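Local coordinates for manganese-containing pseudocatalase (Thermus thermophilus, PDB 2V8T) that catalyses the breakdown of hydrogen peroxide into water and dioxygen at a centre of two manganese ions, at the interface of chains A and B. Coordinates in Å, arbitrary orientation; residue numbers count along the deposited sequence, not the author numbering. Chains: chain A/B, Manganese-containing pseudocatalase.

Contact 1: the interface of chains A and B. Residues chain A 3-4, 71-72, 75; chain B 1-2, 71.
B:Phe2 is pressed between A:Leu71 and A:Arg4, a compact example of an aromatic ring from near a chain terminus packed into the partner subunit. The leucine and the ring cross at about a right angle: A:Leu71 CB meets B:Phe2 CD1 at 3.5 Å, while its CD1 methyl lies against CB, the methylene that carries the ring. On the opposite side of the ring plane, displaced towards the far rim, runs the aliphatic part of A:Arg4, with A:Arg4 CG 3.6 Å from B:Phe2 CE2. This side chain lies alongside the phenylalanine and points the same way, because CG stands anti to the backbone N (chi1 -174°) and the chain stays extended as far as NE. Its guanidinium is turned 50° from the ring plane and receives CZ of B:Phe2 over one face, off-centre, rather than as a parallel stack. The backbones of the two residues are joined too, by an antiparallel beta bridge. Beyond the ring, A:Leu71 reaches its own copy, B:Leu71, tip to tip, the CD2 methyls 3.7 Å apart, which places this point close to the two-fold axis. The polar part of the site is the start of chain B: the terminal amino group, B:Met1 N, donates a hydrogen bond at 2.7 Å to the carboxylate oxygen A:Glu75 OE1, which accepts it through its syn lone pair, on the side of the other oxygen. A charged amino terminus would probably be stabilised by this carboxylate. The N-terminal strand 2-4 thus lies against helix 57-85 of the other subunit, the helix that also supplies the manganese ligands A:Glu70 and A:His73 in the ferritin-like helical bundle.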
ATOM      1  N   LEU A   3      -9.768 -18.044 -25.081  1.00  7.32           N
ATOM      2  CA  LEU A   3     -10.126 -17.446 -26.354  1.00  7.37           C
ATOM      3  C   LEU A   3     -10.981 -16.217 -26.064  1.00  7.23           C
ATOM      4  O   LEU A   3     -11.619 -16.127 -25.009  1.00  8.48           O
ATOM      5  CB  LEU A   3     -10.936 -18.393 -27.230  1.00  8.20           C
ATOM      6  CG  LEU A   3     -10.295 -19.768 -27.509  1.00  8.64           C
ATOM      7  CD1 LEU A   3     -11.306 -20.666 -28.237  1.00 11.22           C
ATOM      8  CD2 LEU A   3      -8.991 -19.633 -28.294  1.00 10.38           C
ATOM      9  N   ARG A   4     -11.033 -15.299 -27.023  1.00  6.78           N
ATOM     10  CA  ARG A   4     -11.787 -14.054 -26.879  1.00  6.62           C
ATOM     11  C   ARG A   4     -12.793 -13.907 -28.033  1.00  6.88           C
ATOM     12  O   ARG A   4     -12.481 -14.215 -29.187  1.00  7.97           O
ATOM     13  CB  ARG A   4     -10.825 -12.881 -26.869  1.00  6.98           C
ATOM     14  CG  ARG A   4     -11.457 -11.545 -26.579  1.00  6.96           C
ATOM     15  CD  ARG A   4     -10.401 -10.463 -26.462  1.00  7.33           C
ATOM     16  NE  ARG A   4     -10.984  -9.189 -26.092  1.00  7.85           N
ATOM     17  CZ  ARG A   4     -10.322  -8.254 -25.414  1.00  7.15           C
ATOM     18  NH1 ARG A   4      -9.064  -8.401 -25.065  1.00  7.29           N
ATOM     19  NH2 ARG A   4     -10.972  -7.139 -25.047  1.00  8.15           N
ATOM     20  N   LEU A  71     -14.404 -12.861 -16.542  1.00  6.38           N
ATOM     21  CA  LEU A  71     -13.603 -12.081 -17.500  1.00  6.69           C
ATOM     22  C   LEU A  71     -14.489 -11.128 -18.284  1.00  6.72           C
ATOM     23  O   LEU A  71     -14.133  -9.975 -18.550  1.00  7.50           O
ATOM     24  CB  LEU A  71     -12.852 -13.010 -18.482  1.00  7.10           C
ATOM     25  CG  LEU A  71     -11.680 -13.784 -17.911  1.00  7.28           C
ATOM     26  CD1 LEU A  71     -11.273 -14.905 -18.879  1.00  8.38           C
ATOM     27  CD2 LEU A  71     -10.502 -12.864 -17.657  1.00  8.24           C
ATOM     28  N   GLY A  72     -15.631 -11.629 -18.764  1.00  6.72           N
ATOM     29  CA  GLY A  72     -16.546 -10.786 -19.478  1.00  7.27           C
ATOM     30  C   GLY A  72     -17.205  -9.755 -18.614  1.00  6.70           C
ATOM     31  O   GLY A  72     -17.718  -8.734 -19.109  1.00  7.13           O
ATOM     32  N   GLU A  75     -14.895  -6.810 -18.374  1.00  6.38           N
ATOM     33  CA  GLU A  75     -15.061  -6.144 -19.671  1.00  6.47           C
ATOM     34  C   GLU A  75     -16.313  -5.269 -19.678  1.00  6.48           C
ATOM     35  O   GLU A  75     -16.303  -4.130 -20.137  1.00  6.84           O
ATOM     36  CB  GLU A  75     -15.110  -7.239 -20.750  1.00  7.05           C
ATOM     37  CG  GLU A  75     -15.210  -6.680 -22.138  1.00  7.51           C
ATOM     38  CD  GLU A  75     -15.390  -7.751 -23.221  1.00  8.19           C
ATOM     39  OE1 GLU A  75     -15.771  -8.925 -22.858  1.00  8.96           O
ATOM     40  OE2 GLU A  75     -15.171  -7.395 -24.400  1.00  8.91           O
TER
ATOM     41  N   MET B   1     -16.217 -10.977 -24.529  1.00  7.97           N
ATOM     42  CA  MET B   1     -16.444 -12.209 -23.714  1.00  7.79           C
ATOM     43  C   MET B   1     -15.275 -13.135 -23.963  1.00  7.15           C
ATOM     44  O   MET B   1     -14.502 -12.905 -24.916  1.00  7.89           O
ATOM     45  CB  MET B   1     -17.765 -12.905 -24.057  1.00  8.39           C
ATOM     46  CG  MET B   1     -18.992 -12.231 -23.478  1.00 10.29           C
ATOM     47  SD  MET B   1     -20.515 -13.114 -23.872  1.00 11.38           S
ATOM     48  CE  MET B   1     -20.752 -12.580 -25.528  1.00 12.97           C
ATOM     49  N   PHE B   2     -15.165 -14.190 -23.170  1.00  7.07           N
ATOM     50  CA  PHE B   2     -14.079 -15.123 -23.242  1.00  7.23           C
ATOM     51  C   PHE B   2     -14.561 -16.558 -23.134  1.00  7.39           C
ATOM     52  O   PHE B   2     -15.619 -16.833 -22.528  1.00  8.28           O
ATOM     53  CB  PHE B   2     -13.046 -14.822 -22.128  1.00  7.35           C
ATOM     54  CG  PHE B   2     -12.401 -13.474 -22.317  1.00  7.63           C
ATOM     55  CD1 PHE B   2     -13.027 -12.305 -21.888  1.00  8.08           C
ATOM     56  CD2 PHE B   2     -11.165 -13.373 -22.964  1.00  8.16           C
ATOM     57  CE1 PHE B   2     -12.430 -11.056 -22.133  1.00  8.97           C
ATOM     58  CE2 PHE B   2     -10.565 -12.146 -23.179  1.00  9.02           C
ATOM     59  CZ  PHE B   2     -11.207 -10.991 -22.792  1.00  9.31           C
ATOM     60  N   LEU B  71      -3.520 -14.324 -20.684  1.00  6.68           N
ATOM     61  CA  LEU B  71      -4.351 -15.116 -19.735  1.00  6.92           C
ATOM     62  C   LEU B  71      -3.760 -16.497 -19.559  1.00  7.06           C
ATOM     63  O   LEU B  71      -3.710 -17.034 -18.442  1.00  7.90           O
ATOM     64  CB  LEU B  71      -5.794 -15.243 -20.243  1.00  7.21           C
ATOM     65  CG  LEU B  71      -6.665 -13.992 -20.156  1.00  7.28           C
ATOM     66  CD1 LEU B  71      -7.930 -14.173 -20.968  1.00  8.43           C
ATOM     67  CD2 LEU B  71      -7.024 -13.693 -18.706  1.00  8.53           C
TER

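Contact 2: the interface of chains A and B. Residues chain A 120-121, 273-277, 282; chain B 51.
B:Arg51 inserts its whole side chain among loops of chain A, showing how one arginine can be read largely by backbone carbonyls. Among the direct hydrogen bonds, the one from B:Arg51 NH1 to A:Gly275 O is short and fairly straight, 2.8 Å with 164° at the hydrogen; it lies in the guanidinium plane but approaches from above the carbonyl plane. B:Arg51 NH2 donates to A:Gly120 O at 2.9 Å, in the carbonyl plane yet tilted out of the guanidinium plane, and makes a weaker bond to A:Ala121 O. In the second shell, A:Asp273 OD1 accepts the backbone N of A:Gly275 at 3.0 Å, from above the carboxylate plane, and is likely to steady the loop that presents the glycine carbonyl. Apolar contacts flank the guanidinium: the methyl of A:Ala274 lies over one face, offset to its rim, and A:Asp277 CB stands beyond the opposite side, nearest NH1. A:Ala282 CB packs on B:Arg51 CD at 3.5 Å. The stem is extended from CG to NE, and the last torsion, -92°, turns the guanidinium towards the carbonyls of A:Gly275 and A:Gly120. With B:Arg51 cut back to an alanine, these carbonyls would probably lose their donors, and a gap would be likely to open beside A:Ala274 and A:Ala282. Water also joins the two sides: water 1 lies at the guanidinium edge, 2.9 Å from B:Arg51 NH2 and 2.7 Å from the carboxylate oxygen A:Asp277 OD2.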
ATOM      1  N   GLY A 120      -6.897   8.320 -20.278  1.00  7.84           N
ATOM      2  CA  GLY A 120      -7.359   9.225 -21.294  1.00  8.10           C
ATOM      3  C   GLY A 120      -8.889   9.288 -21.287  1.00  7.50           C
ATOM      4  O   GLY A 120      -9.542   8.886 -22.248  1.00  8.35           O
ATOM      5  N   ALA A 121      -9.437   9.749 -20.141  1.00  7.19           N
ATOM      6  CA  ALA A 121     -10.883   9.643 -19.895  1.00  6.91           C
ATOM      7  C   ALA A 121     -11.332   8.179 -20.095  1.00  6.39           C
ATOM      8  O   ALA A 121     -12.234   7.893 -20.887  1.00  7.04           O
ATOM      9  CB  ALA A 121     -11.699  10.618 -20.692  1.00  7.70           C
ATOM     10  N   ASP A 273     -16.917   1.744 -28.170  1.00  7.97           N
ATOM     11  CA  ASP A 273     -15.785   2.563 -28.611  1.00  8.49           C
ATOM     12  C   ASP A 273     -16.101   4.011 -28.239  1.00  8.28           C
ATOM     13  O   ASP A 273     -17.038   4.628 -28.766  1.00  9.61           O
ATOM     14  CB  ASP A 273     -15.595   2.389 -30.115  1.00  8.99           C
ATOM     15  CG  ASP A 273     -14.409   3.151 -30.690  1.00  9.38           C
ATOM     16  OD1 ASP A 273     -13.838   4.029 -30.056  1.00 12.14           O
ATOM     17  OD2 ASP A 273     -14.053   2.811 -31.859  1.00 11.99           O
ATOM     18  N   ALA A 274     -15.287   4.575 -27.348  1.00  8.62           N
ATOM     19  CA  ALA A 274     -15.506   5.927 -26.844  1.00  8.87           C
ATOM     20  C   ALA A 274     -15.226   7.026 -27.841  1.00  9.35           C
ATOM     21  O   ALA A 274     -15.581   8.176 -27.528  1.00 10.29           O
ATOM     22  CB  ALA A 274     -14.640   6.160 -25.591  1.00  9.96           C
ATOM     23  N   GLY A 275     -14.633   6.713 -28.987  1.00  9.81           N
ATOM     24  CA  GLY A 275     -14.399   7.732 -29.974  1.00  9.84           C
ATOM     25  C   GLY A 275     -13.229   8.617 -29.653  1.00  8.82           C
ATOM     26  O   GLY A 275     -12.417   8.348 -28.758  1.00  9.38           O
ATOM     27  N   HIS A 276     -13.109   9.724 -30.378  1.00  8.27           N
ATOM     28  CA  HIS A 276     -11.987  10.642 -30.207  1.00  8.06           C
ATOM     29  C   HIS A 276     -12.258  11.605 -29.061  1.00  8.12           C
ATOM     30  O   HIS A 276     -13.325  12.196 -28.984  1.00  9.59           O
ATOM     31  CB  HIS A 276     -11.800  11.405 -31.513  1.00  8.54           C
ATOM     32  CG  HIS A 276     -10.643  12.336 -31.554  1.00  8.11           C
ATOM     33  ND1 HIS A 276     -10.694  13.461 -32.368  1.00  9.13           N
ATOM     34  CD2 HIS A 276      -9.433  12.318 -30.921  1.00  8.27           C
ATOM     35  CE1 HIS A 276      -9.535  14.071 -32.207  1.00  8.95           C
ATOM     36  NE2 HIS A 276      -8.754  13.424 -31.335  1.00  8.79           N
ATOM     37  N   ASP A 277     -11.258  11.814 -28.211  1.00  7.86           N
ATOM     38  CA  ASP A 277     -11.245  12.886 -27.220  1.00  8.00           C
ATOM     39  C   ASP A 277      -9.917  13.614 -27.382  1.00  7.61           C
ATOM     40  O   ASP A 277      -8.865  13.163 -26.903  1.00  8.62           O
ATOM     41  CB  ASP A 277     -11.456  12.335 -25.797  1.00  8.40           C
ATOM     42  CG  ASP A 277     -11.584  13.402 -24.727  1.00  8.93           C
ATOM     43  OD1 ASP A 277     -10.994  14.503 -24.928  1.00 10.87           O
ATOM     44  OD2 ASP A 277     -12.213  13.104 -23.675  1.00  9.62           O
ATOM     45  N   ALA A 282      -6.508  11.120 -27.294  1.00  8.02           N
ATOM     46  CA  ALA A 282      -6.920   9.701 -27.272  1.00  7.73           C
ATOM     47  C   ALA A 282      -7.873   9.468 -28.448  1.00  7.51           C
ATOM     48  O   ALA A 282      -8.948  10.077 -28.480  1.00  8.49           O
ATOM     49  CB  ALA A 282      -7.563   9.401 -25.925  1.00  8.97           C
TER
ATOM     50  N   ARG B  51      -9.717   3.379 -28.219  1.00  7.49           N
ATOM     51  CA  ARG B  51     -10.517   4.298 -29.043  1.00  7.65           C
ATOM     52  C   ARG B  51     -10.095   4.102 -30.499  1.00  8.15           C
ATOM     53  O   ARG B  51      -8.908   4.075 -30.836  1.00  8.84           O
ATOM     54  CB  ARG B  51     -10.296   5.730 -28.629  1.00  7.79           C
ATOM     55  CG  ARG B  51     -10.840   6.018 -27.232  1.00  7.90           C
ATOM     56  CD  ARG B  51     -10.222   7.290 -26.703  1.00  8.07           C
ATOM     57  NE  ARG B  51     -10.641   7.647 -25.354  1.00  7.91           N
ATOM     58  CZ  ARG B  51     -11.652   8.418 -25.066  1.00  7.45           C
ATOM     59  NH1 ARG B  51     -12.430   8.933 -26.010  1.00  8.84           N
ATOM     60  NH2 ARG B  51     -11.939   8.707 -23.798  1.00  8.58           N
TER
HETATM   61  O   HOH W   1     -13.758  10.943 -23.502  1.00  8.96           O

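About 21 Å separates the centres of contact 1 and contact 2, which share no residues. Both belong to the same two-fold interface, so each has a twin with the chains exchanged. Contact 1 lies near the axis and joins an N-terminal strand to a core helix; contact 2 lies further out, where the loop after helix 36-49 meets the loop after helix 114-117 and the segment around residues 273-282 of the partner. Contact 1 works mainly by apolar packing with a polar bond at its margin, contact 2 mainly by hydrogen bonds to carbonyls amid methyl packing. This pairing is plausibly one building interface of the six-copy assembly.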